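Local structure of CLIP-associating protein (Drosophila melanogaster, 4G3A) at residues E29-V32 / T33-D37; D201-R204 / P205-R209. The protein tracks microtubule plus ends and stabilises dynamic microtubules during mitotic spindle formation, the chain here being its N-terminal TOG-like domain. All coordinates share one frame; numbering follows the deposited sequence.

Overall arrangement
From the N terminus the chain runs through helix 9-18 into helix 21-36, and interaction 1 occupies the last turns of that second helix. The chain then continues through the HEAT repeats as one helix after another, up to helix 182-199, before the short helix 203-208 forms interaction 2. Each contact closes just one or two turns of backbone, so they follow in series and neither nest nor cross. The centres of interactions 1 and 2 are about 48 Å apart, on opposite sides of the chain's centre. Residues 29-37 pack against helices 9-18, 47-58 and 63-80; residues 201-209 join helices 170-175 and 182-199 to the terminal helix 215-229.

Interaction 1: E29-V32 / T33-D37; sequences EDLV and TFLSD
Glu-29 O receives two donors from Thr-33, one turn further along the helix. The amide N of Thr-33 comes in at 3.0 Å from Glu-29 O, with a nearly straight N-H (167°), while OG1 of Thr-33 donates to the same Glu-29 O at 3.1 Å from the opposite face of the carbonyl plane. With OG1 beside its own backbone N (chi1 -66°), the hydroxyl folds back along the helix and meets this oxygen from above its plane. The pattern recurs at the next turn. Ser-36 OG, again turned beside its backbone N, donates a hydrogen bond to Val-32 O at 2.7 Å, standing 45° out of the carbonyl plane, and Ser-36 N reaches Val-32 O at 2.9 Å with a more bent N-H. Between these two doubly used carbonyls, Asp-30 O takes Phe-34 N at 2.7 Å, and Leu-31 O takes Leu-35 N in a straight bond of 2.9 Å. These four i to i+4 amide bonds run through the last turns of helix 21-36, near the N-terminal edge of a TOG-like domain built from HEAT repeats. At Asp-37 the backbone leaves helical angles, and its N keeps just weak bonds, to Thr-33 O and Phe-34 O, while Asp-37 OD1 accepts from the backbone N of Thr-39. Two carbonyls of the last turn find side-chain donors, Phe-34 O from Asn-40 and Leu-35 O from Arg-79 of helix 63-80. On the buried side the side chains of Leu-31 and Leu-35 run alongside each other in the same direction; Leu-31 also touches Trp-57 of helix 47-58, while Leu-35 meets Leu-76. The Phe-34 ring carries Leu-35 CD2 in plane at its edge and packs on Leu-9 of helix 9-18.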
ATOM      1  N   GLU A  29      18.352  -6.967   8.817  1.00 63.23           N
ATOM      2  CA  GLU A  29      17.858  -8.333   8.710  1.00 64.56           C
ATOM      3  C   GLU A  29      17.529  -8.898  10.086  1.00 56.08           C
ATOM      4  O   GLU A  29      16.509  -9.558  10.271  1.00 55.58           O
ATOM      5  CB  GLU A  29      18.879  -9.222   7.999  1.00 83.01           C
ATOM      6  CG  GLU A  29      18.293 -10.514   7.444  1.00 97.36           C
ATOM      7  CD  GLU A  29      19.360 -11.504   7.015  1.00112.10           C
ATOM      8  OE1 GLU A  29      20.529 -11.089   6.856  1.00116.28           O
ATOM      9  OE2 GLU A  29      19.031 -12.697   6.840  1.00116.71           O
ATOM     10  N   ASP A  30      18.394  -8.629  11.059  1.00 57.28           N
ATOM     11  CA  ASP A  30      18.200  -9.158  12.402  1.00 51.36           C
ATOM     12  C   ASP A  30      17.031  -8.499  13.117  1.00 51.06           C
ATOM     13  O   ASP A  30      16.280  -9.165  13.827  1.00 51.42           O
ATOM     14  CB  ASP A  30      19.476  -9.012  13.226  1.00 51.22           C
ATOM     15  CG  ASP A  30      20.599  -9.885  12.709  1.00 62.38           C
ATOM     16  OD1 ASP A  30      20.296 -10.927  12.085  1.00 66.42           O
ATOM     17  OD2 ASP A  30      21.780  -9.528  12.928  1.00 57.57           O
ATOM     18  N   LEU A  31      16.882  -7.190  12.928  1.00 53.32           N
ATOM     19  CA  LEU A  31      15.738  -6.464  13.475  1.00 50.14           C
ATOM     20  C   LEU A  31      14.439  -7.138  13.034  1.00 46.56           C
ATOM     21  O   LEU A  31      13.586  -7.471  13.860  1.00 44.59           O
ATOM     22  CB  LEU A  31      15.764  -4.997  13.024  1.00 60.30           C
ATOM     23  CG  LEU A  31      14.978  -3.935  13.813  1.00 58.76           C
ATOM     24  CD1 LEU A  31      14.796  -2.666  12.997  1.00 51.80           C
ATOM     25  CD2 LEU A  31      13.646  -4.451  14.201  1.00 56.34           C
ATOM     26  N   VAL A  32      14.289  -7.345  11.730  1.00 44.81           N
ATOM     27  CA  VAL A  32      13.097  -8.015  11.213  1.00 46.12           C
ATOM     28  C   VAL A  32      12.919  -9.411  11.832  1.00 46.52           C
ATOM     29  O   VAL A  32      11.837  -9.764  12.301  1.00 46.82           O
ATOM     30  CB  VAL A  32      13.116  -8.108   9.674  1.00 46.86           C
ATOM     31  CG1 VAL A  32      11.932  -8.923   9.187  1.00 43.97           C
ATOM     32  CG2 VAL A  32      13.095  -6.716   9.060  1.00 41.69           C
ATOM     33  N   THR A  33      13.992 -10.195  11.854  1.00 51.72           N
ATOM     34  CA  THR A  33      13.948 -11.510  12.481  1.00 53.23           C
ATOM     35  C   THR A  33      13.469 -11.411  13.924  1.00 49.26           C
ATOM     36  O   THR A  33      12.615 -12.180  14.362  1.00 51.13           O
ATOM     37  CB  THR A  33      15.322 -12.185  12.461  1.00 56.34           C
ATOM     38  OG1 THR A  33      15.685 -12.478  11.106  1.00 61.55           O
ATOM     39  CG2 THR A  33      15.294 -13.476  13.267  1.00 58.83           C
ATOM     40  N   PHE A  34      14.023 -10.454  14.655  1.00 46.43           N
ATOM     41  CA  PHE A  34      13.685 -10.257  16.059  1.00 38.81           C
ATOM     42  C   PHE A  34      12.197  -9.977  16.234  1.00 42.20           C
ATOM     43  O   PHE A  34      11.521 -10.641  17.016  1.00 46.64           O
ATOM     44  CB  PHE A  34      14.506  -9.099  16.636  1.00 42.09           C
ATOM     45  CG  PHE A  34      14.214  -8.809  18.081  1.00 45.06           C
ATOM     46  CD1 PHE A  34      14.976  -9.391  19.085  1.00 45.11           C
ATOM     47  CD2 PHE A  34      13.180  -7.956  18.437  1.00 48.00           C
ATOM     48  CE1 PHE A  34      14.712  -9.128  20.422  1.00 49.45           C
ATOM     49  CE2 PHE A  34      12.908  -7.687  19.770  1.00 45.55           C
ATOM     50  CZ  PHE A  34      13.681  -8.271  20.764  1.00 51.68           C
ATOM     51  N   LEU A  35      11.693  -8.985  15.502  1.00 42.21           N
ATOM     52  CA  LEU A  35      10.294  -8.581  15.601  1.00 40.33           C
ATOM     53  C   LEU A  35       9.338  -9.662  15.102  1.00 46.45           C
ATOM     54  O   LEU A  35       8.172  -9.702  15.503  1.00 44.63           O
ATOM     55  CB  LEU A  35      10.057  -7.289  14.808  1.00 37.25           C
ATOM     56  CG  LEU A  35      10.781  -6.042  15.318  1.00 42.04           C
ATOM     57  CD1 LEU A  35      10.506  -4.872  14.399  1.00 46.21           C
ATOM     58  CD2 LEU A  35      10.359  -5.710  16.734  1.00 39.35           C
ATOM     59  N   SER A  36       9.821 -10.528  14.214  1.00 41.63           N
ATOM     60  CA  SER A  36       8.963 -11.561  13.637  1.00 51.76           C
ATOM     61  C   SER A  36       8.631 -12.668  14.638  1.00 55.36           C
ATOM     62  O   SER A  36       7.572 -13.292  14.568  1.00 57.74           O
ATOM     63  CB  SER A  36       9.612 -12.154  12.389  1.00 54.64           C
ATOM     64  OG  SER A  36       9.743 -11.166  11.379  1.00 53.80           O
ATOM     65  N   ASP A  37       9.542 -12.900  15.574  1.00 51.09           N
ATOM     66  CA  ASP A  37       9.380 -13.964  16.557  1.00 55.18           C
ATOM     67  C   ASP A  37       8.541 -13.472  17.740  1.00 50.95           C
ATOM     68  O   ASP A  37       8.986 -12.629  18.515  1.00 41.68           O
ATOM     69  CB  ASP A  37      10.764 -14.421  17.029  1.00 63.00           C
ATOM     70  CG  ASP A  37      10.715 -15.675  17.883  1.00 66.75           C
ATOM     71  OD1 ASP A  37       9.618 -16.038  18.352  1.00 64.59           O
ATOM     72  OD2 ASP A  37      11.781 -16.292  18.089  1.00 73.20           O
TER

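Interaction 2: D201-R204 / P205-R209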
ATOM      1  N   ASP A 201     -24.285  -5.060 -12.054  1.00 33.30           N
ATOM      2  CA  ASP A 201     -24.686  -4.368 -13.274  1.00 32.46           C
ATOM      3  C   ASP A 201     -25.046  -2.894 -13.099  1.00 30.99           C
ATOM      4  O   ASP A 201     -25.116  -2.160 -14.084  1.00 34.86           O
ATOM      5  CB  ASP A 201     -25.826  -5.120 -13.967  1.00 41.66           C
ATOM      6  CG  ASP A 201     -25.390  -6.470 -14.496  1.00 44.90           C
ATOM      7  OD1 ASP A 201     -24.433  -6.519 -15.305  1.00 35.58           O
ATOM      8  OD2 ASP A 201     -26.010  -7.482 -14.103  1.00 48.28           O
ATOM      9  N   ARG A 202     -25.259  -2.458 -11.858  1.00 40.95           N
ATOM     10  CA  ARG A 202     -25.559  -1.055 -11.585  1.00 44.74           C
ATOM     11  C   ARG A 202     -24.375  -0.173 -11.977  1.00 50.99           C
ATOM     12  O   ARG A 202     -24.509   1.051 -12.074  1.00 47.75           O
ATOM     13  CB  ARG A 202     -25.898  -0.833 -10.109  1.00 48.23           C
ATOM     14  CG  ARG A 202     -24.677  -0.635  -9.224  1.00 67.48           C
ATOM     15  CD  ARG A 202     -25.025   0.056  -7.910  1.00 83.09           C
ATOM     16  NE  ARG A 202     -25.565  -0.871  -6.918  1.00 94.77           N
ATOM     17  CZ  ARG A 202     -25.973  -0.514  -5.703  1.00102.50           C
ATOM     18  NH1 ARG A 202     -25.910   0.756  -5.324  1.00106.01           N
ATOM     19  NH2 ARG A 202     -26.450  -1.429  -4.866  1.00101.60           N
ATOM     20  N   LEU A 203     -23.218  -0.792 -12.196  1.00 45.79           N
ATOM     21  CA  LEU A 203     -22.018  -0.052 -12.585  1.00 40.51           C
ATOM     22  C   LEU A 203     -22.154   0.470 -14.015  1.00 35.35           C
ATOM     23  O   LEU A 203     -21.592   1.510 -14.358  1.00 32.93           O
ATOM     24  CB  LEU A 203     -20.776  -0.939 -12.456  1.00 32.29           C
ATOM     25  CG  LEU A 203     -19.439  -0.308 -12.861  1.00 33.17           C
ATOM     26  CD1 LEU A 203     -19.162   0.921 -12.026  1.00 30.23           C
ATOM     27  CD2 LEU A 203     -18.294  -1.300 -12.732  1.00 30.65           C
ATOM     28  N   ARG A 204     -22.932  -0.244 -14.838  1.00 27.82           N
ATOM     29  CA  ARG A 204     -23.052   0.083 -16.260  1.00 30.93           C
ATOM     30  C   ARG A 204     -23.649   1.472 -16.528  1.00 35.66           C
ATOM     31  O   ARG A 204     -23.051   2.267 -17.259  1.00 36.81           O
ATOM     32  CB  ARG A 204     -23.809  -1.032 -17.013  1.00 37.77           C
ATOM     33  CG  ARG A 204     -23.442  -2.434 -16.514  1.00 44.75           C
ATOM     34  CD  ARG A 204     -24.230  -3.570 -17.200  1.00 40.45           C
ATOM     35  NE  ARG A 204     -23.549  -3.973 -18.420  1.00 57.15           N
ATOM     36  CZ  ARG A 204     -23.000  -5.163 -18.626  1.00 46.31           C
ATOM     37  NH1 ARG A 204     -23.076  -6.108 -17.709  1.00 36.19           N
ATOM     38  NH2 ARG A 204     -22.393  -5.407 -19.776  1.00 48.88           N
ATOM     39  N   PRO A 205     -24.825   1.773 -15.950  1.00 40.19           N
ATOM     40  CA  PRO A 205     -25.389   3.122 -16.121  1.00 44.13           C
ATOM     41  C   PRO A 205     -24.595   4.188 -15.360  1.00 43.79           C
ATOM     42  O   PRO A 205     -24.628   5.361 -15.728  1.00 46.49           O
ATOM     43  CB  PRO A 205     -26.803   2.985 -15.544  1.00 47.17           C
ATOM     44  CG  PRO A 205     -26.717   1.804 -14.611  1.00 46.06           C
ATOM     45  CD  PRO A 205     -25.771   0.864 -15.282  1.00 40.88           C
ATOM     46  N   ASP A 206     -23.896   3.786 -14.302  1.00 42.07           N
ATOM     47  CA  ASP A 206     -23.000   4.693 -13.597  1.00 39.09           C
ATOM     48  C   ASP A 206     -21.930   5.202 -14.546  1.00 41.60           C
ATOM     49  O   ASP A 206     -21.609   6.390 -14.565  1.00 46.25           O
ATOM     50  CB  ASP A 206     -22.305   3.967 -12.445  1.00 43.78           C
ATOM     51  CG  ASP A 206     -23.124   3.960 -11.172  1.00 57.76           C
ATOM     52  OD1 ASP A 206     -24.181   4.629 -11.133  1.00 63.16           O
ATOM     53  OD2 ASP A 206     -22.697   3.289 -10.207  1.00 62.69           O
ATOM     54  N   LEU A 207     -21.347   4.284 -15.307  1.00 37.32           N
ATOM     55  CA  LEU A 207     -20.308   4.655 -16.251  1.00 37.78           C
ATOM     56  C   LEU A 207     -20.918   5.396 -17.426  1.00 38.29           C
ATOM     57  O   LEU A 207     -20.283   6.255 -18.027  1.00 42.69           O
ATOM     58  CB  LEU A 207     -19.525   3.429 -16.726  1.00 31.27           C
ATOM     59  CG  LEU A 207     -18.818   2.626 -15.636  1.00 31.26           C
ATOM     60  CD1 LEU A 207     -18.403   1.260 -16.183  1.00 38.38           C
ATOM     61  CD2 LEU A 207     -17.609   3.393 -15.070  1.00 37.28           C
ATOM     62  N   ARG A 208     -22.162   5.078 -17.757  1.00 34.37           N
ATOM     63  CA  ARG A 208     -22.753   5.710 -18.926  1.00 35.45           C
ATOM     64  C   ARG A 208     -22.967   7.211 -18.704  1.00 40.50           C
ATOM     65  O   ARG A 208     -22.962   7.988 -19.657  1.00 42.85           O
ATOM     66  CB  ARG A 208     -24.058   5.021 -19.319  1.00 35.37           C
ATOM     67  CG  ARG A 208     -24.442   5.271 -20.764  1.00 36.62           C
ATOM     68  CD  ARG A 208     -25.774   4.655 -21.066  1.00 46.12           C
ATOM     69  NE  ARG A 208     -26.281   5.059 -22.372  1.00 54.50           N
ATOM     70  CZ  ARG A 208     -26.337   4.260 -23.433  1.00 54.15           C
ATOM     71  NH1 ARG A 208     -25.905   3.006 -23.346  1.00 40.79           N
ATOM     72  NH2 ARG A 208     -26.828   4.715 -24.579  1.00 51.63           N
ATOM     73  N   ARG A 209     -23.139   7.610 -17.444  1.00 44.22           N
ATOM     74  CA  ARG A 209     -23.264   9.023 -17.075  1.00 56.41           C
ATOM     75  C   ARG A 209     -21.892   9.710 -17.010  1.00 53.90           C
ATOM     76  O   ARG A 209     -21.792  10.934 -16.959  1.00 53.55           O
ATOM     77  CB  ARG A 209     -23.967   9.163 -15.720  1.00 71.36           C
ATOM     78  CG  ARG A 209     -23.039   8.895 -14.538  1.00 88.96           C
ATOM     79  CD  ARG A 209     -23.736   8.953 -13.177  1.00100.61           C
ATOM     80  NE  ARG A 209     -23.998  10.319 -12.727  1.00109.07           N
ATOM     81  CZ  ARG A 209     -23.055  11.204 -12.411  1.00112.23           C
ATOM     82  NH1 ARG A 209     -21.771  10.883 -12.505  1.00110.20           N
ATOM     83  NH2 ARG A 209     -23.398  12.420 -12.006  1.00115.44           N
TER
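Leu-203 and Leu-207 meet one turn apart on the buried side of helix 203-208, a short helix that follows the HEAT 3 repeat in this TOG domain. Their side chains cross obliquely, Leu-203 CG lying 3.8 Å from Leu-207 CD1. Leu-203 CG is anti to its backbone N (chi1 179°), whereas Leu-207 CG is turned beside its own, where it sits 3.3 Å from Leu-203 O. The backbone reinforces the pair, Leu-207 N donating to Leu-203 O at 2.9 Å. Phe-225 of helix 215-229 touches both leucines, and Ile-170 and Cys-174 pack on Leu-207, so this is the tight part of the contact. Pro-205 lies on the exposed side: it has no N-H for Asp-201 O, and its CD lies 3.3 Å from that oxygen. Asp-206 packs its CB 3.2 Å from Leu-203 O and brings its carboxylate carbon to Arg-202 O. The charges here are only loosely matched, since Arg-202 NE stays 6.0 Å from Asp-206 OD2, and Asp-206 OD1 has a long, weak ion pair with Arg-167. A lysine in place of Asp-206 would probably lose that weak attraction and leave Arg-167 facing a like charge. Arg-202 and Arg-208 are solvent-exposed as well, although Arg-208 N still donates to Arg-204 O at 3.0 Å and the Arg-208 side chain touches Leu-218. Arg-204, by contrast, has a crowded polar end: Glu-222 takes NE and Asp-226 takes NH2, both on helix 215-229. Asp-201 is shared in turn with Tyr-196 and Lys-229. A bend at chi3 (87°) helps turn the guanidinium of Arg-204 back along the chain, where NH1 meets Asp-201 OD1 at 2.8 Å, with OD1 in the guanidinium plane and NH1 approaching nearly along the carboxylate C-O axis.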